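Hsp70/Hsp90 co-chaperone CNS1 (Saccharomyces cerevisiae, PDB 6HFM) acts as a monomeric co-chaperone that binds Hsp90 and Hsp70 and stimulates the ATPase of the Hsp70 SSA1, here represented by its C-terminal wheel domain. Local coordinates at residues V73-L81 with F96-F104; M105-I113 with S129-N137. All coordinates share one frame; numbering follows the deposited sequence.

Contact 1 of 2, residues V73-L81 with F96-F104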
loop_
_atom_site.group_PDB
_atom_site.type_symbol
_atom_site.label_atom_id
_atom_site.label_comp_id
_atom_site.label_asym_id
_atom_site.label_seq_id
_atom_site.Cartn_x
_atom_site.Cartn_y
_atom_site.Cartn_z
ATOM N N VAL A 73 -2.512 -4.296 -8.759
ATOM C CA VAL A 73 -2.525 -5.015 -7.486
ATOM C C VAL A 73 -2.062 -6.465 -7.716
ATOM O O VAL A 73 -1.192 -6.963 -6.992
ATOM C CB VAL A 73 -3.923 -4.950 -6.829
ATOM C CG1 VAL A 73 -4.027 -5.909 -5.645
ATOM C CG2 VAL A 73 -4.243 -3.519 -6.403
ATOM N N GLN A 74 -2.620 -7.111 -8.743
ATOM C CA GLN A 74 -2.212 -8.472 -9.141
ATOM C C GLN A 74 -0.707 -8.600 -9.378
ATOM O O GLN A 74 -0.086 -9.556 -8.919
ATOM C CB GLN A 74 -2.958 -8.911 -10.414
ATOM C CG GLN A 74 -2.685 -10.341 -10.876
ATOM C CD GLN A 74 -3.264 -11.378 -9.934
ATOM O OE1 GLN A 74 -4.458 -11.367 -9.644
ATOM N NE2 GLN A 74 -2.418 -12.287 -9.457
ATOM N N GLU A 75 -0.137 -7.649 -10.115
ATOM C CA GLU A 75 1.297 -7.671 -10.427
ATOM C C GLU A 75 2.163 -7.591 -9.164
ATOM O O GLU A 75 3.166 -8.293 -9.059
ATOM C CB GLU A 75 1.664 -6.560 -11.427
ATOM C CG GLU A 75 1.312 -6.905 -12.873
ATOM C CD GLU A 75 1.387 -5.716 -13.834
ATOM O OE1 GLU A 75 1.443 -4.583 -13.401
ATOM O OE2 GLU A 75 1.351 -5.983 -15.058
ATOM N N LEU A 76 1.760 -6.768 -8.191
ATOM C CA LEU A 76 2.508 -6.670 -6.934
ATOM C C LEU A 76 2.354 -7.945 -6.095
ATOM O O LEU A 76 3.331 -8.413 -5.507
ATOM C CB LEU A 76 2.103 -5.430 -6.121
ATOM C CG LEU A 76 2.930 -5.141 -4.857
ATOM C CD1 LEU A 76 4.417 -4.988 -5.161
ATOM C CD2 LEU A 76 2.411 -3.894 -4.160
ATOM N N VAL A 77 1.141 -8.503 -6.048
ATOM C CA VAL A 77 0.906 -9.785 -5.354
ATOM C C VAL A 77 1.756 -10.901 -5.973
ATOM O O VAL A 77 2.416 -11.655 -5.253
ATOM C CB VAL A 77 -0.587 -10.184 -5.365
ATOM C CG1 VAL A 77 -0.794 -11.623 -4.887
ATOM C CG2 VAL A 77 -1.394 -9.239 -4.489
ATOM N N ASP A 78 1.742 -10.989 -7.302
ATOM C CA ASP A 78 2.563 -11.973 -8.021
ATOM C C ASP A 78 4.045 -11.839 -7.666
ATOM O O ASP A 78 4.712 -12.840 -7.451
ATOM C CB ASP A 78 2.373 -11.864 -9.549
ATOM C CG ASP A 78 0.998 -12.355 -10.025
ATOM O OD1 ASP A 78 0.316 -13.101 -9.287
ATOM O OD2 ASP A 78 0.592 -11.994 -11.155
ATOM N N LEU A 79 4.543 -10.606 -7.574
ATOM C CA LEU A 79 5.944 -10.350 -7.220
ATOM C C LEU A 79 6.310 -10.849 -5.822
ATOM O O LEU A 79 7.267 -11.596 -5.663
ATOM C CB LEU A 79 6.270 -8.853 -7.326
ATOM C CG LEU A 79 7.714 -8.414 -7.032
ATOM C CD1 LEU A 79 8.677 -8.940 -8.089
ATOM C CD2 LEU A 79 7.807 -6.898 -6.938
ATOM N N VAL A 80 5.556 -10.420 -4.811
ATOM C CA VAL A 80 5.894 -10.740 -3.416
ATOM C C VAL A 80 5.667 -12.211 -3.044
ATOM O O VAL A 80 6.320 -12.715 -2.131
ATOM C CB VAL A 80 5.194 -9.802 -2.388
ATOM C CG1 VAL A 80 5.570 -8.349 -2.654
ATOM C CG2 VAL A 80 3.673 -9.980 -2.361
ATOM N N LEU A 81 4.764 -12.896 -3.754
ATOM C CA LEU A 81 4.501 -14.322 -3.512
ATOM C C LEU A 81 5.237 -15.299 -4.454
ATOM O O LEU A 81 5.078 -16.508 -4.290
ATOM C CB LEU A 81 2.989 -14.595 -3.572
ATOM C CG LEU A 81 2.086 -13.803 -2.623
ATOM C CD1 LEU A 81 0.642 -14.256 -2.777
ATOM C CD2 LEU A 81 2.520 -13.925 -1.168
ATOM N N PHE A 96 -1.330 -18.696 1.012
ATOM C CA PHE A 96 -0.700 -17.504 0.429
ATOM C C PHE A 96 -0.278 -17.755 -1.022
ATOM O O PHE A 96 0.901 -17.933 -1.327
ATOM C CB PHE A 96 0.467 -17.019 1.298
ATOM C CG PHE A 96 0.023 -16.373 2.585
ATOM C CD1 PHE A 96 -0.078 -14.985 2.683
ATOM C CD2 PHE A 96 -0.318 -17.144 3.689
ATOM C CE1 PHE A 96 -0.500 -14.385 3.865
ATOM C CE2 PHE A 96 -0.744 -16.549 4.869
ATOM C CZ PHE A 96 -0.830 -15.167 4.959
ATOM N N THR A 97 -1.278 -17.780 -1.902
ATOM C CA THR A 97 -1.081 -17.854 -3.352
ATOM C C THR A 97 -1.813 -16.662 -3.973
ATOM O O THR A 97 -2.679 -16.075 -3.323
ATOM C CB THR A 97 -1.636 -19.164 -3.955
ATOM O OG1 THR A 97 -3.068 -19.128 -3.977
ATOM C CG2 THR A 97 -1.164 -20.377 -3.159
ATOM N N PRO A 98 -1.481 -16.302 -5.224
ATOM C CA PRO A 98 -2.132 -15.143 -5.855
ATOM C C PRO A 98 -3.666 -15.178 -5.920
ATOM O O PRO A 98 -4.301 -14.140 -5.735
ATOM C CB PRO A 98 -1.533 -15.139 -7.262
ATOM C CG PRO A 98 -0.182 -15.723 -7.076
ATOM C CD PRO A 98 -0.361 -16.800 -6.046
ATOM N N LYS A 99 -4.249 -16.351 -6.178
ATOM C CA LYS A 99 -5.710 -16.504 -6.217
ATOM C C LYS A 99 -6.327 -16.491 -4.818
ATOM O O LYS A 99 -7.356 -15.852 -4.603
ATOM C CB LYS A 99 -6.108 -17.804 -6.938
ATOM C CG LYS A 99 -7.609 -18.090 -7.024
ATOM C CD LYS A 99 -8.385 -16.945 -7.657
ATOM C CE LYS A 99 -9.787 -17.363 -8.068
ATOM N NZ LYS A 99 -10.449 -16.297 -8.867
ATOM N N LYS A 100 -5.704 -17.205 -3.884
ATOM C CA LYS A 100 -6.299 -17.444 -2.563
ATOM C C LYS A 100 -6.233 -16.263 -1.588
ATOM O O LYS A 100 -6.917 -16.291 -0.571
ATOM C CB LYS A 100 -5.677 -18.681 -1.912
ATOM C CG LYS A 100 -5.975 -19.971 -2.657
ATOM C CD LYS A 100 -5.195 -21.132 -2.071
ATOM C CE LYS A 100 -5.551 -22.436 -2.766
ATOM N NZ LYS A 100 -4.687 -23.561 -2.315
ATOM N N VAL A 101 -5.421 -15.246 -1.883
ATOM C CA VAL A 101 -5.356 -14.054 -1.015
ATOM C C VAL A 101 -6.278 -12.946 -1.503
ATOM O O VAL A 101 -6.581 -12.856 -2.695
ATOM C CB VAL A 101 -3.922 -13.485 -0.846
ATOM C CG1 VAL A 101 -2.999 -14.532 -0.230
ATOM C CG2 VAL A 101 -3.344 -12.932 -2.149
ATOM N N LEU A 102 -6.726 -12.118 -0.562
ATOM C CA LEU A 102 -7.325 -10.821 -0.876
ATOM C C LEU A 102 -6.352 -9.733 -0.441
ATOM O O LEU A 102 -5.490 -9.961 0.413
ATOM C CB LEU A 102 -8.666 -10.656 -0.161
ATOM C CG LEU A 102 -9.758 -11.672 -0.500
ATOM C CD1 LEU A 102 -11.018 -11.344 0.285
ATOM C CD2 LEU A 102 -10.045 -11.730 -1.989
ATOM N N VAL A 103 -6.490 -8.554 -1.052
ATOM C CA VAL A 103 -5.650 -7.398 -0.739
ATOM C C VAL A 103 -6.553 -6.301 -0.176
ATOM O O VAL A 103 -7.564 -5.949 -0.788
ATOM C CB VAL A 103 -4.903 -6.867 -1.978
ATOM C CG1 VAL A 103 -3.954 -5.735 -1.598
ATOM C CG2 VAL A 103 -4.129 -7.987 -2.666
ATOM N N PHE A 104 -6.175 -5.772 0.988
ATOM C CA PHE A 104 -6.896 -4.690 1.651
ATOM C C PHE A 104 -6.007 -3.464 1.819
ATOM O O PHE A 104 -4.786 -3.574 1.939
ATOM C CB PHE A 104 -7.449 -5.146 3.005
ATOM C CG PHE A 104 -8.417 -6.285 2.901
ATOM C CD1 PHE A 104 -9.762 -6.050 2.660
ATOM C CD2 PHE A 104 -7.978 -7.599 3.010
ATOM C CE1 PHE A 104 -10.657 -7.097 2.539
ATOM C CE2 PHE A 104 -8.869 -8.655 2.895
ATOM C CZ PHE A 104 -10.213 -8.402 2.657
HETATM O O HOH W 1 -5.541 -13.521 -8.572
#

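Contact 2 of 2, residues M105-I113 with S129-N137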
loop_
_atom_site.group_PDB
_atom_site.type_symbol
_atom_site.label_atom_id
_atom_site.label_comp_id
_atom_site.label_asym_id
_atom_site.label_seq_id
_atom_site.Cartn_x
_atom_site.Cartn_y
_atom_site.Cartn_z
ATOM N N MET A 105 -6.637 -2.292 1.781
ATOM C CA MET A 105 -5.967 -1.025 2.040
ATOM C C MET A 105 -6.819 -0.186 2.977
ATOM O O MET A 105 -8.050 -0.271 2.953
ATOM C CB MET A 105 -5.720 -0.272 0.731
ATOM C CG MET A 105 -4.780 -1.024 -0.208
ATOM S SD MET A 105 -4.483 -0.250 -1.814
ATOM C CE MET A 105 -3.343 1.039 -1.339
ATOM N N GLU A 106 -6.150 0.611 3.805
ATOM C CA GLU A 106 -6.822 1.492 4.752
ATOM C C GLU A 106 -7.351 2.732 4.027
ATOM O O GLU A 106 -6.690 3.259 3.125
ATOM C CB GLU A 106 -5.854 1.885 5.869
ATOM C CG GLU A 106 -6.471 2.682 7.008
ATOM C CD GLU A 106 -5.492 2.988 8.134
ATOM O OE1 GLU A 106 -4.487 2.253 8.300
ATOM O OE2 GLU A 106 -5.743 3.960 8.877
ATOM N N THR A 107 -8.537 3.197 4.420
ATOM C CA THR A 107 -9.132 4.409 3.842
ATOM C C THR A 107 -8.882 5.616 4.745
ATOM O O THR A 107 -8.416 5.471 5.877
ATOM C CB THR A 107 -10.650 4.244 3.620
ATOM O OG1 THR A 107 -11.308 4.050 4.878
ATOM C CG2 THR A 107 -10.946 3.068 2.709
ATOM N N LYS A 108 -9.206 6.811 4.261
ATOM C CA LYS A 108 -9.031 8.021 5.069
ATOM C C LYS A 108 -9.853 7.956 6.365
ATOM O O LYS A 108 -9.419 8.459 7.395
ATOM C CB LYS A 108 -9.385 9.288 4.276
ATOM C CG LYS A 108 -8.894 10.562 4.959
ATOM C CD LYS A 108 -9.191 11.818 4.161
ATOM C CE LYS A 108 -8.821 13.057 4.959
ATOM N NZ LYS A 108 -9.140 14.309 4.219
ATOM N N ALA A 109 -11.021 7.310 6.310
ATOM C CA ALA A 109 -11.866 7.126 7.496
ATOM C C ALA A 109 -11.279 6.177 8.552
ATOM O O ALA A 109 -11.759 6.149 9.682
ATOM C CB ALA A 109 -13.247 6.637 7.077
ATOM N N GLY A 110 -10.253 5.404 8.193
ATOM C CA GLY A 110 -9.680 4.392 9.082
ATOM C C GLY A 110 -10.314 3.020 8.922
ATOM O O GLY A 110 -10.030 2.110 9.712
ATOM N N GLY A 111 -11.174 2.867 7.912
ATOM C CA GLY A 111 -11.732 1.576 7.532
ATOM C C GLY A 111 -10.840 0.837 6.553
ATOM O O GLY A 111 -9.724 1.274 6.265
ATOM N N LEU A 112 -11.339 -0.289 6.049
ATOM C CA LEU A 112 -10.629 -1.111 5.066
ATOM C C LEU A 112 -11.437 -1.301 3.790
ATOM O O LEU A 112 -12.651 -1.474 3.837
ATOM C CB LEU A 112 -10.327 -2.490 5.648
ATOM C CG LEU A 112 -9.345 -2.558 6.811
ATOM C CD1 LEU A 112 -9.419 -3.937 7.446
ATOM C CD2 LEU A 112 -7.936 -2.245 6.350
ATOM N N ILE A 113 -10.749 -1.287 2.650
ATOM C CA ILE A 113 -11.366 -1.612 1.360
ATOM C C ILE A 113 -10.605 -2.764 0.718
ATOM O O ILE A 113 -9.381 -2.831 0.813
ATOM C CB ILE A 113 -11.424 -0.384 0.413
ATOM C CG1 ILE A 113 -12.292 -0.698 -0.808
ATOM C CG2 ILE A 113 -10.034 0.087 -0.015
ATOM C CD1 ILE A 113 -12.769 0.535 -1.525
ATOM N N SER A 129 -13.875 9.091 -3.893
ATOM C CA SER A 129 -14.491 8.128 -2.981
ATOM C C SER A 129 -14.515 6.762 -3.662
ATOM O O SER A 129 -14.978 6.676 -4.805
ATOM C CB SER A 129 -15.915 8.554 -2.632
ATOM O OG SER A 129 -15.902 9.583 -1.661
ATOM N N PRO A 130 -14.030 5.698 -3.017
ATOM C CA PRO A 130 -13.390 5.704 -1.686
ATOM C C PRO A 130 -11.996 6.337 -1.682
ATOM O O PRO A 130 -11.228 6.151 -2.633
ATOM C CB PRO A 130 -13.288 4.221 -1.334
ATOM C CG PRO A 130 -13.357 3.507 -2.637
ATOM C CD PRO A 130 -14.151 4.344 -3.575
ATOM N N ASP A 131 -11.695 7.064 -0.607
ATOM C CA ASP A 131 -10.447 7.815 -0.465
ATOM C C ASP A 131 -9.402 6.902 0.181
ATOM O O ASP A 131 -9.466 6.639 1.382
ATOM C CB ASP A 131 -10.698 9.073 0.385
ATOM C CG ASP A 131 -9.550 10.084 0.336
ATOM O OD1 ASP A 131 -8.496 9.818 -0.286
ATOM O OD2 ASP A 131 -9.716 11.173 0.937
ATOM N N VAL A 132 -8.457 6.422 -0.630
ATOM C CA VAL A 132 -7.423 5.471 -0.199
ATOM C C VAL A 132 -6.071 6.202 -0.205
ATOM O O VAL A 132 -5.532 6.470 -1.287
ATOM C CB VAL A 132 -7.372 4.246 -1.139
ATOM C CG1 VAL A 132 -6.246 3.291 -0.759
ATOM C CG2 VAL A 132 -8.711 3.512 -1.121
ATOM N N PRO A 133 -5.512 6.521 0.988
ATOM C CA PRO A 133 -4.272 7.310 1.020
ATOM C C PRO A 133 -2.955 6.544 0.922
ATOM O O PRO A 133 -2.891 5.336 1.186
ATOM C CB PRO A 133 -4.328 8.013 2.396
ATOM C CG PRO A 133 -5.658 7.704 2.971
ATOM C CD PRO A 133 -6.113 6.439 2.333
ATOM N N LEU A 134 -1.903 7.281 0.568
ATOM C CA LEU A 134 -0.545 6.919 0.942
ATOM C C LEU A 134 -0.369 7.185 2.439
ATOM O O LEU A 134 -1.019 8.070 3.014
ATOM C CB LEU A 134 0.488 7.729 0.150
ATOM C CG LEU A 134 0.564 7.531 -1.367
ATOM C CD1 LEU A 134 1.604 8.475 -1.951
ATOM C CD2 LEU A 134 0.891 6.092 -1.716
ATOM N N PHE A 135 0.508 6.394 3.060
ATOM C CA PHE A 135 0.918 6.593 4.443
ATOM C C PHE A 135 2.416 6.874 4.433
ATOM O O PHE A 135 3.197 6.043 3.976
ATOM C CB PHE A 135 0.540 5.375 5.299
ATOM C CG PHE A 135 -0.935 5.296 5.589
ATOM C CD1 PHE A 135 -1.463 5.862 6.744
ATOM C CD2 PHE A 135 -1.807 4.712 4.679
ATOM C CE1 PHE A 135 -2.829 5.824 6.996
ATOM C CE2 PHE A 135 -3.170 4.678 4.923
ATOM C CZ PHE A 135 -3.683 5.236 6.083
ATOM N N ASP A 136 2.804 8.073 4.883
ATOM C CA ASP A 136 4.206 8.508 4.875
ATOM C C ASP A 136 4.812 8.420 3.463
ATOM O O ASP A 136 5.948 7.980 3.282
ATOM C CB ASP A 136 5.001 7.685 5.898
ATOM C CG ASP A 136 4.354 7.702 7.266
ATOM O OD1 ASP A 136 4.287 8.798 7.868
ATOM O OD2 ASP A 136 3.905 6.631 7.735
ATOM N N ASN A 137 4.019 8.845 2.477
ATOM C CA ASN A 137 4.402 8.843 1.056
ATOM C C ASN A 137 4.793 7.463 0.526
ATOM O O ASN A 137 5.652 7.337 -0.346
ATOM C CB ASN A 137 5.494 9.903 0.769
ATOM C CG ASN A 137 4.924 11.291 0.509
ATOM O OD1 ASN A 137 3.782 11.453 0.060
ATOM N ND2 ASN A 137 5.734 12.302 0.775
HETATM O O HOH W 2 -4.219 2.989 2.118
HETATM O O HOH W 3 -8.843 13.695 1.302
#

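Contact 1 of 2, residues V73-L81 with F96-F104
P98 O takes two partners: K117 NZ, and weakly a water at 3.2 Å. The same water donates a 2.6 Å bond to Q74 OE1. This bridge lies at the border of a helix-on-sheet packing in the Cns1/TTC4 wheel domain, where the helix begun by V73 runs over strand 101-104 at 120° to its direction. Q74 suits a border position because its amide serves two partners. Its CG stands anti to the backbone N (chi1 -176°) and the chain then bends at chi2, which turns the amide along the helix; NE2 donates to D78 OD1 at 2.9 Å, one turn on, arriving from above the carboxylate plane. The same D78 OD1 rests 3.4 Å from P98 CB, so the proline ring lies against a polar pair.

Away from this polar edge the contact is built of branched apolar side chains. V73 and V103 meet tip to tip, with CG1 of V73 3.6 Å from CG2 of V103, whereas V77 slides past V103 and brings its own CG2 to 3.5 Å from V103 CG2. Short beta-branched chains suit a place where methyls from the helix and the strand meet midway. V77 CG1 also faces V101 CG2. The longer L81 reaches the turn before the strand, where T97 OG1 accepts from K100 N in an ST motif; L81 CD1 lies 3.6 Å from T97 C.

Contact 2 of 2, residues M105-I113 with S129-N137
The side chains of E106 and F135 cross at about a right angle, and E106 passes the CZ end of the ring, at the end of a beta hairpin of the wheel domain. E106 CB starts 4.0 Å from F135 CE2. With CG anti to the backbone N (chi1 -174°) and the chain extended beyond it, the next atoms stay close to the ring: E106 CG is 3.9 Å from F135 CZ. E106 CD closes to 3.5 Å from F135 CZ, with carboxylate and ring planes 41° apart. At the tip the buried charge is compensated, OE1 by salt bridges to K140 and R164 and OE2 by one to R165; K140 also makes a cation-pi contact with F135. With alanine in place of E106, these three basic residues would probably lose this carboxylate as their mate, and a gap would open beside F135 CZ.

The backbones are joined by one hydrogen bond, K108 N to D131 O, 2.9 Å long. It ties the type I turn T107-G110, whose fourth residue needs glycine for its positive phi, to the loop that carries D131. The extended K108 chain crosses D131 at a slant, with K108 CD 3.3 Å from D131 OD2, and a water links K108 NZ to D131 OD2; D131 OD1 bonds to T19, and the nearest atom of this side chain is about 3 Å from a magnesium ion. Against the hairpin's side chains, V132 spreads its two methyls: CG1 is 3.7 Å from M105 CE, and CG2 is 3.8 Å from I113 CG2.

V132 and M105 both touch I124 of helix 121-126, and M105 also meets I141 of strand 139-145, while P133 and F135 pack on I21 of strand 20-21.

Both contacts draw on strand 101-106, which runs from the first into the second; their centres lie about 19 Å apart, and they touch where F104 CB packs on the carbonyl O of I113. Contact 1 sets a helix on the strand and has the larger share of buried residues, though contact 2 lies nearer the centre of the chain. It is held by apolar methyls, with its polar side chains, Q74 and D78, at the border and no direct hydrogen bond between its segments. Contact 2 joins the hairpin end of the same sheet to a proline-rich loop by mixed chemistry: an apolar patch round V132, one backbone hydrogen bond, E106 with salt bridges to residues elsewhere, and D131 close to the magnesium ion.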